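Local coordinates for protein O-succinylhomoserine sulfhydrylase (Mycobacterium tuberculosis, PDB 3NDN) that probably makes L-homocysteine from O-succinyl-L-homoserine and hydrogen sulfide, using pyridoxal 5'-phosphate, on the route to methionine, at residues A[75-79]-A[255-261]; A[122-126]-A[159-163]; A[288-293]-A[304-309]. All blocks are in the same frame, centred on the assembly; numbering follows the deposited sequence.

How the interactions relate
The three contacts lie well apart, with nearest atoms about 17 Å apart between interactions 1 and 2, about 16 Å between 2 and 3 and about 30 Å between 1 and 3. Interaction 2 is buried in the domain of the seven-stranded sheet, where helix 156-162 packs on strand 122-126 through apolar side chains plus one arginine-to-carbonyl bond. Interaction 3, also largely buried, joins helix 277-296 to the edge strand 301-305 of the smaller five-stranded sheet, with a glutamine amide and a buried tyrosine among its apolar contacts. Interaction 1 uses no strand: a loop meets a helix end through stacked and hydrogen-bonded arginines, partly buried beside the cofactor of a second subunit.

Interaction 1 (A[75-79]-A[255-261]); sequences YSRYG and MRHTGPA
With chi1 at 51°, Tyr78 tucks CG in over its own backbone, flanked by N and C, and the ring is presented to Arg256, whose CG, CD and NE run out in an extended chain above it. The result, in one of the two modelled conformers of Arg256, is a cation-pi stack within fold type I of the pyridoxal-phosphate enzymes, the aspartate aminotransferase fold, joining the loop before helix 81-94 to the C-terminal end of helix 244-258. In that conformer the guanidinium lies almost flat on the ring, the planes 15° apart, but off-centre: Arg256 CZ is 4.1 Å from the centroid of the Tyr78 ring. Nearer the ring axis is Arg256 CD, 3.9 Å from the centroid of the Tyr78 ring in a CH-pi contact, while Tyr75 O lies over the opposite face.

Arg77 bends its chain at chi3 and brings NH2 to the carbonyl of Arg256, with Arg77 NH2 to Arg256 O at 2.9 Å. The bond is bent, 132° at the hydrogen, and the oxygen lies out of the guanidinium plane. Arg77 NE is committed elsewhere, to the pyridoxal-phosphate lysine of the second subunit, which is also hydrogen-bonded to Tyr75 OH. Arg77 thus links the helix of its own chain to the active site of the second subunit.

Gly259, with positive phi, is the first residue after the helix to leave helical geometry; its CA approaches Arg77 CD to 3.7 Å. Ala261 CB packs at 3.7 Å from Arg77 O. A water bridges the two backbones, donating to Met255 O at 2.8 Å and to Arg77 O at 3.1 Å.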
# COMPACT_ATOMS: atom_id res chain seq x y z
N TYR A 75 10.14 17.57 -7.78
CA TYR A 75 10.76 16.35 -7.27
C TYR A 75 10.23 16.08 -5.86
O TYR A 75 10.15 17.00 -5.03
CB TYR A 75 12.29 16.49 -7.23
CG TYR A 75 13.04 15.18 -7.05
CD1 TYR A 75 13.74 14.91 -5.86
CD2 TYR A 75 13.08 14.22 -8.07
CE1 TYR A 75 14.45 13.70 -5.69
CE2 TYR A 75 13.79 13.00 -7.91
CZ TYR A 75 14.46 12.75 -6.72
OH TYR A 75 15.15 11.57 -6.56
N SER A 76 9.86 14.83 -5.61
CA SER A 76 9.18 14.44 -4.37
C SER A 76 9.96 14.56 -3.06
O SER A 76 9.34 14.60 -1.99
CB SER A 76 8.55 13.05 -4.50
OG SER A 76 7.41 13.09 -5.35
N ARG A 77 11.30 14.64 -3.12
CA ARG A 77 12.08 14.89 -1.91
C ARG A 77 11.62 16.18 -1.21
O ARG A 77 11.66 16.25 0.02
CB ARG A 77 13.60 14.94 -2.15
CG ARG A 77 14.44 14.56 -0.91
CD ARG A 77 15.95 14.89 -1.01
NE ARG A 77 16.56 14.47 -2.28
CZ ARG A 77 16.88 15.29 -3.28
NH1 ARG A 77 17.42 14.81 -4.40
NH2 ARG A 77 16.69 16.60 -3.15
N TYR A 78 11.18 17.17 -1.97
CA TYR A 78 10.71 18.40 -1.31
C TYR A 78 9.32 18.93 -1.68
O TYR A 78 8.91 19.97 -1.18
CB TYR A 78 11.72 19.53 -1.43
CG TYR A 78 12.21 19.77 -2.83
CD1 TYR A 78 13.36 19.14 -3.31
CD2 TYR A 78 11.55 20.66 -3.68
CE1 TYR A 78 13.82 19.37 -4.59
CE2 TYR A 78 12.02 20.90 -4.97
CZ TYR A 78 13.15 20.25 -5.41
OH TYR A 78 13.63 20.46 -6.69
N GLY A 79 8.59 18.21 -2.52
CA GLY A 79 7.17 18.52 -2.76
C GLY A 79 6.47 17.41 -3.53
O GLY A 79 6.99 16.94 -4.54
N MET A 255 15.54 20.68 4.33
CA MET A 255 14.70 19.58 3.82
C MET A 255 15.08 19.12 2.40
O MET A 255 15.19 17.91 2.15
CB MET A 255 13.19 19.90 3.92
CG MET A 255 12.63 19.99 5.33
SD MET A 255 12.79 18.53 6.40
CE MET A 255 11.83 17.30 5.47
N ARG A 256 15.28 20.07 1.49
CA ARG A 256 15.69 19.75 0.12
C ARG A 256 17.04 19.02 0.07
O ARG A 256 17.18 17.99 -0.61
CB ARG A 256 15.76 21.03 -0.72
CG ARG A 256 14.44 21.74 -0.97
CD ARG A 256 14.56 22.75 -2.11
NE ARG A 256 13.29 23.40 -2.44
CZ ARG A 256 13.06 24.06 -3.57
NH1 ARG A 256 14.02 24.14 -4.49
NH2 ARG A 256 11.89 24.62 -3.81
N HIS A 257 18.02 19.54 0.80
CA HIS A 257 19.40 19.07 0.67
C HIS A 257 19.93 17.99 1.63
O HIS A 257 20.87 17.27 1.27
CB HIS A 257 20.34 20.29 0.60
CG HIS A 257 19.94 21.29 -0.45
ND1 HIS A 257 19.85 20.97 -1.79
CD2 HIS A 257 19.58 22.59 -0.36
CE1 HIS A 257 19.48 22.03 -2.48
NE2 HIS A 257 19.30 23.03 -1.63
N THR A 258 19.35 17.88 2.83
CA THR A 258 19.63 16.73 3.72
C THR A 258 18.59 15.60 3.60
O THR A 258 18.83 14.49 4.07
CB THR A 258 19.79 17.10 5.23
OG1 THR A 258 18.54 17.47 5.81
CG2 THR A 258 20.83 18.23 5.45
N GLY A 259 17.41 15.90 3.05
CA GLY A 259 16.40 14.85 2.69
C GLY A 259 15.78 13.86 3.67
O GLY A 259 15.61 12.69 3.33
N PRO A 260 15.39 14.31 4.89
CA PRO A 260 14.63 13.39 5.73
C PRO A 260 13.12 13.41 5.33
O PRO A 260 12.28 13.86 6.11
CB PRO A 260 14.85 13.94 7.15
CG PRO A 260 15.10 15.41 6.97
CD PRO A 260 15.50 15.65 5.50
N ALA A 261 12.82 12.91 4.12
CA ALA A 261 11.52 13.12 3.45
C ALA A 261 10.42 12.15 3.86
O ALA A 261 10.67 10.96 4.00
CB ALA A 261 11.72 13.04 1.91
O HOH W 1 13.36 15.89 2.53

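Interaction 2 (A[122-126]-A[159-163]); sequences RLVAA and WERAL
Val124 is wedged by both of its methyls against the end of helix 156-162. CG1 is anti to the backbone N (chi1 177°), and this rotation turns it to the helix, where Val124 CG1 meets Ala162 CB at 3.9 Å and Trp159 CZ3 at the same distance of 3.9 Å. The other branch, Val124 CG2, reaches Leu163 CD2 at 4.0 Å. The side chains of the valine and the tryptophan run antiparallel alongside one another, and the indole takes the methyl obliquely at its six-membered ring. Farther along the strand the fit is looser: Ala126 CB comes to 4.2 Å from Trp159 CZ2, and Ala126 N lies near CH2 of the same ring.

This is helix-on-sheet packing in the seven-stranded mixed sheet of the cofactor-binding domain. Strand 122-126 runs between and parallel to strands 147-151 and 169-173, and Val151 and Val170 on those neighbours also touch Trp159. Its indole NE1 is hydrogen-bonded to Gly153 O.

The partly exposed side is polar. Arg122, its chain extended, lays its guanidinium edge against the last turn of the helix. Arg122 NH1 donates to Ala162 O at 2.9 Å, 160° at the hydrogen, and the oxygen lies in the guanidinium plane, with the donor nearly on the line of the C=O bond. Arg122 NH2 adds a weak bond to Ala162 O at 3.4 Å. The helix is ending here, Leu163 having already left helical geometry, and the arginine covers a carbonyl of its final turn; Arg122 NH1 also bonds Thr167 OG1.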
# COMPACT_ATOMS: atom_id res chain seq x y z
N ARG A 122 23.06 30.11 20.23
CA ARG A 122 22.78 29.75 21.63
C ARG A 122 21.36 29.18 21.83
O ARG A 122 20.39 29.79 21.37
CB ARG A 122 22.97 31.00 22.51
CG ARG A 122 22.79 30.79 24.03
CD ARG A 122 23.27 32.04 24.82
NE ARG A 122 23.51 31.74 26.23
CZ ARG A 122 22.60 31.85 27.19
NH1 ARG A 122 21.37 32.28 26.91
NH2 ARG A 122 22.91 31.54 28.45
N LEU A 123 21.27 28.04 22.53
CA LEU A 123 19.99 27.37 22.84
C LEU A 123 19.77 27.27 24.36
O LEU A 123 20.70 26.92 25.08
CB LEU A 123 19.96 25.95 22.22
CG LEU A 123 18.95 24.88 22.68
CD1 LEU A 123 17.52 25.29 22.36
CD2 LEU A 123 19.24 23.49 22.09
N VAL A 124 18.56 27.59 24.82
CA VAL A 124 18.16 27.30 26.21
C VAL A 124 17.04 26.25 26.23
O VAL A 124 15.96 26.46 25.67
CB VAL A 124 17.73 28.59 26.96
CG1 VAL A 124 17.25 28.27 28.38
CG2 VAL A 124 18.89 29.60 27.01
N ALA A 125 17.29 25.12 26.89
CA ALA A 125 16.34 24.00 26.86
C ALA A 125 15.98 23.51 28.25
O ALA A 125 16.81 23.60 29.15
CB ALA A 125 16.93 22.84 26.05
N ALA A 126 14.76 23.01 28.43
CA ALA A 126 14.39 22.29 29.67
C ALA A 126 15.13 20.95 29.72
O ALA A 126 15.46 20.38 28.67
CB ALA A 126 12.88 22.06 29.73
N TRP A 159 14.70 30.10 34.22
CA TRP A 159 14.42 30.61 32.88
C TRP A 159 14.87 32.08 32.77
O TRP A 159 15.48 32.48 31.78
CB TRP A 159 12.92 30.50 32.54
CG TRP A 159 12.41 29.10 32.13
CD1 TRP A 159 11.58 28.28 32.86
CD2 TRP A 159 12.66 28.40 30.89
NE1 TRP A 159 11.31 27.12 32.16
CE2 TRP A 159 11.96 27.16 30.96
CE3 TRP A 159 13.40 28.69 29.74
CZ2 TRP A 159 12.00 26.21 29.91
CZ3 TRP A 159 13.44 27.75 28.69
CH2 TRP A 159 12.74 26.53 28.79
N GLU A 160 14.55 32.87 33.79
CA GLU A 160 14.90 34.29 33.77
C GLU A 160 16.43 34.49 33.72
O GLU A 160 16.92 35.27 32.89
CB GLU A 160 14.26 35.04 34.95
CG GLU A 160 14.48 36.56 34.90
CD GLU A 160 13.38 37.34 35.60
OE1 GLU A 160 12.62 36.76 36.41
OE2 GLU A 160 13.28 38.56 35.34
N ARG A 161 17.16 33.76 34.56
CA ARG A 161 18.63 33.85 34.59
C ARG A 161 19.31 33.39 33.29
O ARG A 161 20.23 34.05 32.82
CB ARG A 161 19.21 33.11 35.81
CG ARG A 161 18.86 33.78 37.15
CD ARG A 161 19.66 33.21 38.33
NE ARG A 161 19.32 31.82 38.65
CZ ARG A 161 18.33 31.44 39.46
NH1 ARG A 161 17.54 32.34 40.04
NH2 ARG A 161 18.11 30.15 39.68
N ALA A 162 18.85 32.28 32.72
CA ALA A 162 19.40 31.78 31.45
C ALA A 162 19.11 32.70 30.27
O ALA A 162 19.91 32.77 29.33
CB ALA A 162 18.90 30.37 31.16
N LEU A 163 17.97 33.39 30.32
CA LEU A 163 17.55 34.29 29.23
C LEU A 163 17.87 35.78 29.47
O LEU A 163 17.19 36.67 28.95
CB LEU A 163 16.05 34.09 28.91
CG LEU A 163 15.60 32.75 28.29
CD1 LEU A 163 14.08 32.60 28.29
CD2 LEU A 163 16.16 32.53 26.87

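Interaction 3 (A[288-293]-A[304-309]); sequences AQRIAE and VRYPYL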
# COMPACT_ATOMS: atom_id res chain seq x y z
N ALA A 288 -8.98 7.91 30.21
CA ALA A 288 -7.79 8.11 31.07
C ALA A 288 -8.15 8.83 32.40
O ALA A 288 -7.61 8.48 33.48
CB ALA A 288 -6.72 8.86 30.31
N GLN A 289 -9.08 9.79 32.34
CA GLN A 289 -9.57 10.50 33.54
C GLN A 289 -10.19 9.50 34.53
O GLN A 289 -9.93 9.57 35.73
CB GLN A 289 -10.61 11.56 33.14
CG GLN A 289 -11.23 12.37 34.29
CD GLN A 289 -10.36 13.53 34.74
OE1 GLN A 289 -9.84 14.30 33.92
NE2 GLN A 289 -10.24 13.70 36.05
N ARG A 290 -11.02 8.57 34.02
CA ARG A 290 -11.64 7.54 34.87
C ARG A 290 -10.61 6.58 35.48
O ARG A 290 -10.74 6.17 36.64
CB ARG A 290 -12.71 6.73 34.10
CG ARG A 290 -14.05 7.43 33.87
CD ARG A 290 -15.10 6.47 33.25
NE ARG A 290 -15.28 5.27 34.06
CZ ARG A 290 -15.90 4.15 33.67
NH1 ARG A 290 -16.43 4.04 32.46
NH2 ARG A 290 -15.98 3.13 34.52
N ILE A 291 -9.61 6.19 34.69
CA ILE A 291 -8.54 5.28 35.13
C ILE A 291 -7.64 5.93 36.20
O ILE A 291 -7.25 5.28 37.19
CB ILE A 291 -7.73 4.70 33.89
CG1 ILE A 291 -8.59 3.69 33.13
CG2 ILE A 291 -6.41 4.02 34.33
CD1 ILE A 291 -8.14 3.39 31.68
N ALA A 292 -7.34 7.22 36.03
CA ALA A 292 -6.56 7.98 37.02
C ALA A 292 -7.27 8.05 38.37
O ALA A 292 -6.65 7.85 39.42
CB ALA A 292 -6.27 9.38 36.50
N GLU A 293 -8.58 8.30 38.34
CA GLU A 293 -9.40 8.34 39.55
C GLU A 293 -9.50 6.96 40.25
O GLU A 293 -9.49 6.88 41.49
CB GLU A 293 -10.79 8.92 39.23
CG GLU A 293 -10.75 10.40 38.82
CD GLU A 293 -12.04 10.90 38.19
OE1 GLU A 293 -12.92 10.07 37.86
OE2 GLU A 293 -12.18 12.13 38.00
N VAL A 304 -0.55 9.10 42.23
CA VAL A 304 -0.83 9.17 40.79
C VAL A 304 -0.39 10.52 40.23
O VAL A 304 -0.49 11.55 40.90
CB VAL A 304 -2.35 8.93 40.49
CG1 VAL A 304 -2.64 8.99 38.97
CG2 VAL A 304 -2.82 7.60 41.06
N ARG A 305 0.10 10.53 38.99
CA ARG A 305 0.34 11.79 38.28
C ARG A 305 -0.48 11.84 36.99
O ARG A 305 -0.32 10.98 36.11
CB ARG A 305 1.84 12.02 38.02
CG ARG A 305 2.66 12.49 39.23
CD ARG A 305 2.35 13.94 39.63
NE ARG A 305 3.23 14.41 40.71
CZ ARG A 305 2.96 14.29 42.01
NH1 ARG A 305 1.82 13.74 42.44
NH2 ARG A 305 3.83 14.74 42.90
N TYR A 306 -1.41 12.80 36.93
CA TYR A 306 -2.28 13.06 35.78
C TYR A 306 -2.72 14.53 35.92
O TYR A 306 -3.19 14.92 36.99
CB TYR A 306 -3.51 12.12 35.77
CG TYR A 306 -4.41 12.26 34.53
CD1 TYR A 306 -3.98 11.83 33.27
CD2 TYR A 306 -5.71 12.82 34.63
CE1 TYR A 306 -4.80 11.95 32.14
CE2 TYR A 306 -6.54 12.93 33.50
CZ TYR A 306 -6.08 12.51 32.26
OH TYR A 306 -6.88 12.66 31.16
N PRO A 307 -2.53 15.35 34.87
CA PRO A 307 -2.70 16.81 34.97
C PRO A 307 -4.11 17.31 35.34
O PRO A 307 -4.24 18.42 35.85
CB PRO A 307 -2.34 17.31 33.56
CG PRO A 307 -1.43 16.25 33.02
CD PRO A 307 -2.09 14.97 33.51
N TYR A 308 -5.15 16.51 35.07
CA TYR A 308 -6.53 16.91 35.38
C TYR A 308 -7.08 16.24 36.67
O TYR A 308 -8.29 16.29 36.95
CB TYR A 308 -7.47 16.71 34.16
CG TYR A 308 -7.84 18.00 33.42
CD1 TYR A 308 -9.17 18.29 33.14
CD2 TYR A 308 -6.87 18.95 33.06
CE1 TYR A 308 -9.54 19.47 32.50
CE2 TYR A 308 -7.23 20.15 32.39
CZ TYR A 308 -8.57 20.39 32.13
OH TYR A 308 -8.98 21.54 31.48
N LEU A 309 -6.18 15.63 37.42
CA LEU A 309 -6.45 15.19 38.80
C LEU A 309 -6.16 16.36 39.77
O LEU A 309 -5.05 16.89 39.76
CB LEU A 309 -5.58 13.97 39.12
CG LEU A 309 -5.98 12.96 40.20
CD1 LEU A 309 -7.38 12.38 39.96
CD2 LEU A 309 -4.92 11.85 40.28
O HOH W 2 -9.03 14.83 31.43
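Gln289 NE2 is gripped by two oxygens. It donates to Glu293 OE2, one turn on in the same helix, with Gln289 NE2 to Glu293 OE2 at 3.2 Å, meeting the oxygen from above the carboxylate plane. It also reaches across to Tyr308 O, where the 3.4 Å separation from Gln289 NE2 makes a weak though nearly straight bond of 172°. At the other end of the amide, Gln289 OE1 accepts a hydrogen bond from a water at 2.7 Å, and the same water donates to Tyr306 OH, so that it bridges the amide and the phenol. A bend at chi2 (83°) after an anti first torsion directs the glutamine chain so that its amide reaches the 306-309 turn. Gln289 OE1 thereby comes to the edge of the Tyr306 ring, 3.6 Å from Tyr306 CE2, the amide and ring standing 77° apart.

Inward from this polar group, helix 277-296 packs on the end of strand 301-305, the edge of the five-stranded sheet, and on the type I turn Tyr306-Leu309 that follows it. Ala292 CB abuts Tyr306 CG at 4.0 Å, and Ala288 CB lies 4.1 Å from Tyr306 CE1 farther out on the same ring. The small alanines let the tyrosine lie close along the helix, with its OH also bonded to Gly326 O. CG of the exposed Glu293 touches Leu309 CD1 at 4.1 Å.

The carboxylate partner supports the assignment with NE2 toward the turn, and the turn's weakly bonded carbonyl is tied to the helix by an uncharged group, while alanine-to-tyrosine contacts fill the buried side of the interface.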